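Long-range contacts in amidase, hydantoinase/carbamoylase family (Burkholderia ambifaria, PDB 5TP4), which probably hydrolyses N-carbamoyl-L-amino acids, as a zinc-dependent amidase of the peptidase M20 family: residues B[226-231]-B[244-249]; B[251-256]-B[315-320]; B[309-314]-B[327-332]. All blocks are in the same frame, centred on the assembly; numbering follows the deposited sequence.

Contact 1 of 3, residues B[226-231]-B[244-249]; sequences VRVTGV and KDAYFA
The carbonyl group of Lys-244 is met by Val-231 N within its own plane, at 3.0 Å from Lys-244 O and with an N-H...O angle of 163°. A second flat group, the carboxylate of Asp-245, serves the helix rather than the strand: Tyr-247 N reaches OD1 nearly in line with the C-O bond, whereas Phe-248 N, 2.9 Å from the same Asp-245 OD1, comes from above the carboxylate plane. Asp-245 is thus the N-cap, one oxygen gripped by two amides of the first turn.

Just past the end of the strand, Gly-230 runs close to the residues before the helix. Its CA lies 3.3 Å from Lys-244 O, a CA-H...O contact, and that one oxygen therefore takes both an amide and a CA-H. This is a worked case of how the first strand of the small M20 satellite domain, an α/β unit with two helices on one face of an antiparallel sheet, hands the chain to its first helix. Strand 212-229 lies between strands 288-297 and 324-337, and the helix packs on the same sheet, where Ala-246 also touches Val-289.

Gly-230, where a CB would collide with Lys-244 O, and Ala-246 permit the close approach. Ala-246 CB sits 3.6 Å from Val-228 O, over the strand backbone. The CG1 branch of Val-228 is 3.9 Å from Ala-246 CB and 4.1 Å from Ala-249 CB, so one methyl touches successive turns. At the more exposed end the Val-231 and Lys-244 side chains cross obliquely, with Val-231 CG2 3.9 Å from Lys-244 CD, and the lysine chain then leads away from segment 226-231. A water bridges Val-231 O, to which it donates, and Lys-244 N, from which it accepts.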
loop_
_atom_site.group_PDB
_atom_site.type_symbol
_atom_site.label_atom_id
_atom_site.label_comp_id
_atom_site.label_asym_id
_atom_site.label_seq_id
_atom_site.Cartn_x
_atom_site.Cartn_y
_atom_site.Cartn_z
ATOM N N VAL B 226 -12.165 2.353 -2.938
ATOM C CA VAL B 226 -12.276 3.628 -2.251
ATOM C C VAL B 226 -11.050 4.463 -2.593
ATOM O O VAL B 226 -9.919 3.964 -2.541
ATOM C CB VAL B 226 -12.398 3.450 -0.728
ATOM C CG1 VAL B 226 -12.613 4.793 -0.084
ATOM C CG2 VAL B 226 -13.545 2.503 -0.375
ATOM N N ARG B 227 -11.274 5.738 -2.897
ATOM C CA ARG B 227 -10.177 6.663 -3.115
ATOM C C ARG B 227 -10.420 7.922 -2.297
ATOM O O ARG B 227 -11.482 8.543 -2.398
ATOM C CB ARG B 227 -10.025 6.986 -4.596
ATOM C CG ARG B 227 -8.801 7.822 -4.898
ATOM C CD ARG B 227 -8.531 7.740 -6.389
ATOM N NE ARG B 227 -7.249 8.341 -6.762
ATOM C CZ ARG B 227 -6.830 8.431 -8.019
ATOM N NH1 ARG B 227 -7.601 7.965 -8.999
ATOM N NH2 ARG B 227 -5.653 8.981 -8.297
ATOM N N VAL B 228 -9.437 8.301 -1.489
ATOM C CA VAL B 228 -9.531 9.487 -0.644
ATOM C C VAL B 228 -8.520 10.504 -1.153
ATOM O O VAL B 228 -7.346 10.172 -1.349
ATOM C CB VAL B 228 -9.264 9.146 0.834
ATOM C CG1 VAL B 228 -9.504 10.363 1.705
ATOM C CG2 VAL B 228 -10.159 7.982 1.271
ATOM N N THR B 229 -8.972 11.731 -1.376
ATOM C CA THR B 229 -8.130 12.778 -1.940
ATOM C C THR B 229 -7.953 13.889 -0.922
ATOM O O THR B 229 -8.933 14.404 -0.375
ATOM C CB THR B 229 -8.739 13.340 -3.231
ATOM O OG1 THR B 229 -8.973 12.266 -4.143
ATOM C CG2 THR B 229 -7.789 14.315 -3.871
ATOM N N GLY B 230 -6.703 14.271 -0.680
ATOM C CA GLY B 230 -6.413 15.404 0.177
ATOM C C GLY B 230 -5.419 16.311 -0.518
ATOM O O GLY B 230 -5.483 16.530 -1.719
ATOM N N VAL B 231 -4.491 16.849 0.265
ATOM C CA VAL B 231 -3.502 17.787 -0.248
ATOM C C VAL B 231 -2.135 17.264 0.167
ATOM O O VAL B 231 -1.863 17.125 1.367
ATOM C CB VAL B 231 -3.741 19.210 0.268
ATOM C CG1 VAL B 231 -2.564 20.128 -0.106
ATOM C CG2 VAL B 231 -5.072 19.748 -0.299
ATOM N N LYS B 244 -4.809 18.498 5.127
ATOM C CA LYS B 244 -5.933 17.718 4.602
ATOM C C LYS B 244 -5.343 16.337 4.283
ATOM O O LYS B 244 -5.025 16.007 3.142
ATOM C CB LYS B 244 -6.551 18.400 3.414
ATOM C CG LYS B 244 -7.221 19.740 3.818
ATOM C CD LYS B 244 -7.578 20.558 2.603
ATOM C CE LYS B 244 -7.982 21.978 2.980
ATOM N NZ LYS B 244 -8.379 22.761 1.763
ATOM N N ASP B 245 -5.169 15.543 5.340
ATOM C CA ASP B 245 -4.374 14.325 5.304
ATOM C C ASP B 245 -5.268 13.159 4.904
ATOM O O ASP B 245 -6.090 12.705 5.705
ATOM C CB ASP B 245 -3.744 14.097 6.679
ATOM C CG ASP B 245 -2.762 12.942 6.695
ATOM O OD1 ASP B 245 -3.058 11.894 6.098
ATOM O OD2 ASP B 245 -1.707 13.056 7.353
ATOM N N ALA B 246 -5.101 12.673 3.668
ATOM C CA ALA B 246 -5.929 11.586 3.172
ATOM C C ALA B 246 -5.653 10.268 3.884
ATOM O O ALA B 246 -6.507 9.369 3.830
ATOM C CB ALA B 246 -5.736 11.411 1.661
ATOM N N TYR B 247 -4.484 10.111 4.523
ATOM C CA TYR B 247 -4.234 8.826 5.163
ATOM C C TYR B 247 -4.853 8.768 6.548
ATOM O O TYR B 247 -5.444 7.743 6.908
ATOM C CB TYR B 247 -2.737 8.507 5.225
ATOM C CG TYR B 247 -2.544 7.128 5.819
ATOM C CD1 TYR B 247 -2.809 5.978 5.062
ATOM C CD2 TYR B 247 -2.172 6.977 7.145
ATOM C CE1 TYR B 247 -2.660 4.707 5.617
ATOM C CE2 TYR B 247 -2.016 5.702 7.712
ATOM C CZ TYR B 247 -2.270 4.592 6.948
ATOM O OH TYR B 247 -2.113 3.343 7.503
ATOM N N PHE B 248 -4.766 9.849 7.331
ATOM C CA PHE B 248 -5.485 9.844 8.605
ATOM C C PHE B 248 -6.978 9.727 8.355
ATOM O O PHE B 248 -7.686 9.085 9.137
ATOM C CB PHE B 248 -5.220 11.114 9.437
ATOM C CG PHE B 248 -3.927 11.104 10.230
ATOM C CD1 PHE B 248 -3.354 9.924 10.684
ATOM C CD2 PHE B 248 -3.299 12.315 10.537
ATOM C CE1 PHE B 248 -2.151 9.955 11.433
ATOM C CE2 PHE B 248 -2.102 12.347 11.265
ATOM C CZ PHE B 248 -1.539 11.163 11.706
ATOM N N ALA B 249 -7.466 10.335 7.268
ATOM C CA ALA B 249 -8.883 10.208 6.921
ATOM C C ALA B 249 -9.235 8.762 6.592
ATOM O O ALA B 249 -10.254 8.232 7.059
ATOM C CB ALA B 249 -9.226 11.121 5.742
HETATM O O HOH W 1 -2.380 18.631 3.674
#

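Contact 2 of 3, residues B[251-256]-B[315-320]; sequences AQMALE and ARVAAA
Val-317 points from helix 315-320 toward helix 251-256, and its two methyls are divided among three side chains there. The two helices run nearly antiparallel, at 152° with axes 9.7 Å apart, and form the helical layer on the sheet of the satellite domain found in M20 family enzymes.

With CG1 anti to its backbone N (chi1 169°), Val-317 turns that methyl to Met-253 and to the amide end of Gln-252; CG2 goes to Gln-252 CD and to Glu-256. Met-253 and Val-317 lie askew, with Met-253 CG 3.9 Å from Val-317 CG1, and the extended methionine carries CE on to Ala-318 CB at 4.3 Å. Gln-252 is extended too and slants across the valine, placing OE1 3.7 Å from Val-317 CG1. That oxygen accepts a hydrogen bond from Arg-321 NE, so it is satisfied although it rests on a methyl. Glu-256 slides past Val-317 in the reverse direction, CG 3.9 Å from Val-317 CG2. On its far side, helix 251-256 meets the same helix of the second subunit, with Leu-255 against Leu-255 of that subunit.

Beyond the valine the contact becomes ionic. Glu-256 and Arg-316 form a salt bridge, their side chains crossing at about a right angle with carboxylate and guanidinium planes 69° apart. Arg-259 makes a second salt bridge to Glu-256 OE1. Arg-316 NH2 donates to this OE1 over 3.0 Å, lying above the carboxylate plane while the oxygen stays within the guanidinium plane.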
loop_
_atom_site.group_PDB
_atom_site.type_symbol
_atom_site.label_atom_id
_atom_site.label_comp_id
_atom_site.label_asym_id
_atom_site.label_seq_id
_atom_site.Cartn_x
_atom_site.Cartn_y
_atom_site.Cartn_z
ATOM N N ALA B 251 -7.723 6.116 7.592
ATOM C CA ALA B 251 -7.665 5.326 8.807
ATOM C C ALA B 251 -8.948 5.463 9.609
ATOM O O ALA B 251 -9.477 4.464 10.112
ATOM C CB ALA B 251 -6.446 5.747 9.640
ATOM N N GLN B 252 -9.491 6.683 9.716
ATOM C CA GLN B 252 -10.752 6.817 10.441
ATOM C C GLN B 252 -11.873 6.096 9.713
ATOM O O GLN B 252 -12.758 5.501 10.350
ATOM C CB GLN B 252 -11.125 8.279 10.657
ATOM C CG GLN B 252 -12.349 8.353 11.549
ATOM C CD GLN B 252 -12.726 9.743 11.910
ATOM O OE1 GLN B 252 -12.144 10.699 11.413
ATOM N NE2 GLN B 252 -13.720 9.878 12.784
ATOM N N MET B 253 -11.866 6.145 8.382
ATOM C CA MET B 253 -12.911 5.426 7.656
ATOM C C MET B 253 -12.814 3.927 7.915
ATOM O O MET B 253 -13.836 3.236 7.990
ATOM C CB MET B 253 -12.816 5.709 6.164
ATOM C CG MET B 253 -13.089 7.150 5.802
ATOM S SD MET B 253 -12.751 7.444 4.039
ATOM C CE MET B 253 -12.782 9.232 3.984
ATOM N N ALA B 254 -11.589 3.396 8.013
ATOM C CA ALA B 254 -11.448 1.973 8.320
ATOM C C ALA B 254 -12.095 1.637 9.651
ATOM O O ALA B 254 -12.741 0.591 9.791
ATOM C CB ALA B 254 -9.961 1.579 8.340
ATOM N N LEU B 255 -11.925 2.502 10.651
ATOM C CA LEU B 255 -12.503 2.206 11.955
ATOM C C LEU B 255 -14.019 2.405 11.942
ATOM O O LEU B 255 -14.742 1.718 12.686
ATOM C CB LEU B 255 -11.794 3.048 13.022
ATOM C CG LEU B 255 -10.282 2.724 13.204
ATOM C CD1 LEU B 255 -9.713 3.322 14.501
ATOM C CD2 LEU B 255 -9.995 1.207 13.182
ATOM N N GLU B 256 -14.522 3.303 11.083
ATOM C CA GLU B 256 -15.970 3.373 10.868
ATOM C C GLU B 256 -16.478 2.077 10.275
ATOM O O GLU B 256 -17.540 1.584 10.655
ATOM C CB GLU B 256 -16.335 4.529 9.939
ATOM C CG GLU B 256 -16.040 5.907 10.468
ATOM C CD GLU B 256 -16.971 6.337 11.591
ATOM O OE1 GLU B 256 -18.133 5.862 11.646
ATOM O OE2 GLU B 256 -16.529 7.177 12.408
ATOM N N ALA B 315 -18.546 9.765 3.965
ATOM C CA ALA B 315 -18.862 11.150 3.648
ATOM C C ALA B 315 -18.696 12.041 4.872
ATOM O O ALA B 315 -18.176 13.155 4.767
ATOM C CB ALA B 315 -20.287 11.258 3.113
ATOM N N ARG B 316 -19.147 11.568 6.039
ATOM C CA ARG B 316 -19.055 12.369 7.260
ATOM C C ARG B 316 -17.601 12.582 7.661
ATOM O O ARG B 316 -17.196 13.705 7.997
ATOM C CB ARG B 316 -19.832 11.685 8.386
ATOM C CG ARG B 316 -19.652 12.324 9.750
ATOM C CD ARG B 316 -20.630 11.750 10.789
ATOM N NE ARG B 316 -20.733 10.286 10.757
ATOM C CZ ARG B 316 -19.810 9.446 11.234
ATOM N NH1 ARG B 316 -18.681 9.906 11.778
ATOM N NH2 ARG B 316 -20.013 8.134 11.153
ATOM N N VAL B 317 -16.797 11.516 7.620
ATOM C CA VAL B 317 -15.365 11.633 7.921
ATOM C C VAL B 317 -14.706 12.613 6.971
ATOM O O VAL B 317 -13.915 13.471 7.388
ATOM C CB VAL B 317 -14.674 10.255 7.856
ATOM C CG1 VAL B 317 -13.108 10.403 7.905
ATOM C CG2 VAL B 317 -15.168 9.385 8.984
ATOM N N ALA B 318 -15.022 12.508 5.683
ATOM C CA ALA B 318 -14.358 13.368 4.705
ATOM C C ALA B 318 -14.698 14.835 4.947
ATOM O O ALA B 318 -13.824 15.701 4.861
ATOM C CB ALA B 318 -14.749 12.952 3.281
ATOM N N ALA B 319 -15.959 15.123 5.277
ATOM C CA ALA B 319 -16.363 16.509 5.512
ATOM C C ALA B 319 -15.694 17.069 6.755
ATOM O O ALA B 319 -15.324 18.247 6.796
ATOM C CB ALA B 319 -17.877 16.595 5.634
ATOM N N ALA B 320 -15.515 16.232 7.770
ATOM C CA ALA B 320 -14.895 16.701 9.003
ATOM C C ALA B 320 -13.417 17.001 8.813
ATOM O O ALA B 320 -12.862 17.860 9.511
ATOM C CB ALA B 320 -15.101 15.657 10.102
#

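Contact 3 of 3, residues B[309-314]-B[327-332]; sequences ALRDAC and IDTCWR
Arg-311 spends its guanidinium on the backbone of strand 327-332. NH1 donates to Ile-327 O at 2.9 Å with an N-H...O angle of 143°, and NH2 makes a weak bond to the same Ile-327 O at 3.2 Å. NH2 has a further hydrogen bond just outside the two segments. The NH1 donor stands above the carbonyl plane, and the oxygen is tilted from the guanidinium plane. The third nitrogen, Arg-311 NE, is taken by a salt bridge to Glu-307 OE2 on the same helix, which should fix the rotation of the group. Arg-311 NH2 is also 3.4 Å from Thr-329 OG1, which lies at the guanidinium edge.

Ile-327 lends more than its oxygen. Its CG2 lies over one face of the guanidinium, offset toward the rim and 3.8 Å from Arg-311 CZ. CG1 stands anti to the carbonyl carbon, and with CD1 extended from it (chi2 171°) the methyl lies 4.0 Å from Cys-314 CB. An arginine with an aliphatic branch over one face and N-H groups turned to a carbonyl illustrates how a helix can be fastened to a sheet.

Helix 309-314 runs almost antiparallel to strand 327-332. It leans on helix 246-262 through Ala-309, Ala-313 and Cys-314, while the strand pairs with strand 212-229, where Cys-330 and Trp-331 make a classic beta bulge opposite Trp-223.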
loop_
_atom_site.group_PDB
_atom_site.type_symbol
_atom_site.label_atom_id
_atom_site.label_comp_id
_atom_site.label_asym_id
_atom_site.label_seq_id
_atom_site.Cartn_x
_atom_site.Cartn_y
_atom_site.Cartn_z
ATOM N N ALA B 309 -24.333 2.362 4.659
ATOM C CA ALA B 309 -23.776 2.882 5.914
ATOM C C ALA B 309 -22.332 3.332 5.743
ATOM O O ALA B 309 -21.923 4.370 6.285
ATOM C CB ALA B 309 -23.856 1.817 7.015
ATOM N N LEU B 310 -21.543 2.567 5.000
ATOM C CA LEU B 310 -20.151 2.949 4.771
ATOM C C LEU B 310 -20.066 4.220 3.931
ATOM O O LEU B 310 -19.281 5.121 4.221
ATOM C CB LEU B 310 -19.415 1.798 4.101
ATOM C CG LEU B 310 -17.959 2.098 3.734
ATOM C CD1 LEU B 310 -17.155 2.322 5.003
ATOM C CD2 LEU B 310 -17.370 0.956 2.906
ATOM N N ARG B 311 -20.905 4.339 2.910
ATOM C CA ARG B 311 -20.863 5.563 2.126
ATOM C C ARG B 311 -21.214 6.767 2.983
ATOM O O ARG B 311 -20.569 7.818 2.878
ATOM C CB ARG B 311 -21.819 5.456 0.934
ATOM C CG ARG B 311 -21.418 4.385 -0.054
ATOM C CD ARG B 311 -22.483 4.246 -1.169
ATOM N NE ARG B 311 -22.035 3.299 -2.196
ATOM C CZ ARG B 311 -21.222 3.620 -3.201
ATOM N NH1 ARG B 311 -20.758 4.865 -3.321
ATOM N NH2 ARG B 311 -20.862 2.695 -4.076
ATOM N N ASP B 312 -22.241 6.633 3.831
ATOM C CA ASP B 312 -22.638 7.734 4.708
ATOM C C ASP B 312 -21.506 8.079 5.670
ATOM O O ASP B 312 -21.186 9.258 5.880
ATOM C CB ASP B 312 -23.889 7.363 5.502
ATOM C CG ASP B 312 -25.120 7.128 4.615
ATOM O OD1 ASP B 312 -25.184 7.670 3.491
ATOM O OD2 ASP B 312 -26.042 6.412 5.057
ATOM N N ALA B 313 -20.914 7.057 6.285
ATOM C CA ALA B 313 -19.855 7.287 7.271
ATOM C C ALA B 313 -18.644 7.947 6.637
ATOM O O ALA B 313 -18.070 8.891 7.197
ATOM C CB ALA B 313 -19.448 5.971 7.937
ATOM N N CYS B 314 -18.200 7.428 5.486
ATOM C CA CYS B 314 -17.048 8.026 4.825
ATOM C C CYS B 314 -17.321 9.465 4.413
ATOM O O CYS B 314 -16.422 10.310 4.466
ATOM C CB CYS B 314 -16.641 7.181 3.618
ATOM S SG CYS B 314 -15.944 5.585 4.082
ATOM N N ILE B 327 -16.374 6.229 -3.742
ATOM C CA ILE B 327 -16.542 4.807 -3.466
ATOM C C ILE B 327 -17.257 4.182 -4.648
ATOM O O ILE B 327 -18.383 4.581 -4.985
ATOM C CB ILE B 327 -17.328 4.552 -2.170
ATOM C CG1 ILE B 327 -16.550 5.103 -0.970
ATOM C CG2 ILE B 327 -17.632 3.068 -2.027
ATOM C CD1 ILE B 327 -17.337 5.091 0.324
ATOM N N ASP B 328 -16.604 3.221 -5.287
ATOM C CA ASP B 328 -17.135 2.553 -6.466
ATOM C C ASP B 328 -17.271 1.071 -6.171
ATOM O O ASP B 328 -16.363 0.458 -5.607
ATOM C CB ASP B 328 -16.223 2.764 -7.687
ATOM C CG ASP B 328 -16.200 4.209 -8.165
ATOM O OD1 ASP B 328 -17.274 4.838 -8.285
ATOM O OD2 ASP B 328 -15.094 4.714 -8.423
ATOM N N THR B 329 -18.401 0.495 -6.554
ATOM C CA THR B 329 -18.609 -0.943 -6.405
ATOM C C THR B 329 -18.172 -1.601 -7.704
ATOM O O THR B 329 -18.795 -1.383 -8.747
ATOM C CB THR B 329 -20.073 -1.255 -6.112
ATOM O OG1 THR B 329 -20.463 -0.586 -4.914
ATOM C CG2 THR B 329 -20.268 -2.782 -5.915
ATOM N N CYS B 330 -17.114 -2.414 -7.646
ATOM C CA CYS B 330 -16.570 -3.022 -8.852
ATOM C C CYS B 330 -16.928 -4.494 -9.034
ATOM O O CYS B 330 -16.678 -5.035 -10.115
ATOM C CB CYS B 330 -15.054 -2.880 -8.876
ATOM S SG CYS B 330 -14.302 -3.761 -7.523
ATOM N N TRP B 331 -17.500 -5.152 -8.028
ATOM C CA TRP B 331 -17.994 -6.513 -8.175
ATOM C C TRP B 331 -19.123 -6.755 -7.189
ATOM O O TRP B 331 -19.020 -6.362 -6.028
ATOM C CB TRP B 331 -16.879 -7.536 -7.918
ATOM C CG TRP B 331 -17.295 -8.941 -8.285
ATOM C CD1 TRP B 331 -17.657 -9.384 -9.518
ATOM C CD2 TRP B 331 -17.396 -10.064 -7.407
ATOM N NE1 TRP B 331 -17.985 -10.722 -9.464
ATOM C CE2 TRP B 331 -17.823 -11.164 -8.182
ATOM C CE3 TRP B 331 -17.163 -10.251 -6.040
ATOM C CZ2 TRP B 331 -18.022 -12.432 -7.638
ATOM C CZ3 TRP B 331 -17.359 -11.507 -5.500
ATOM C CH2 TRP B 331 -17.785 -12.588 -6.304
ATOM N N ARG B 332 -20.171 -7.437 -7.641
ATOM C CA ARG B 332 -21.264 -7.881 -6.782
ATOM C C ARG B 332 -21.535 -9.350 -7.064
ATOM O O ARG B 332 -21.457 -9.789 -8.211
ATOM C CB ARG B 332 -22.564 -7.092 -7.031
ATOM C CG ARG B 332 -22.442 -5.570 -6.959
ATOM C CD ARG B 332 -23.759 -4.908 -7.388
ATOM N NE ARG B 332 -23.670 -3.457 -7.246
ATOM C CZ ARG B 332 -23.129 -2.649 -8.150
ATOM N NH1 ARG B 332 -22.648 -3.152 -9.281
ATOM N NH2 ARG B 332 -23.075 -1.335 -7.930
#

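Followed from the N terminus, contact 1 comes first and closes a short loop: twelve residues without helix or strand separate its two segments, on the way from strand 212-229 to helix 246-262. Contact 2 opens on that helix and, after strands 269-277 and 288-297, joins it to the far end of helix 300-321. Contact 3 starts earlier on helix 300-321 and ends on strand 324-337, so its segments alternate with those of contact 2 and the two cross, whereas contact 1 precedes both. Met-253 touches both Val-228 and Cys-314, and Val-226 meets Ile-327. Together the three contacts tie both helices to two neighbouring strands of the satellite domain, away from the zinc site.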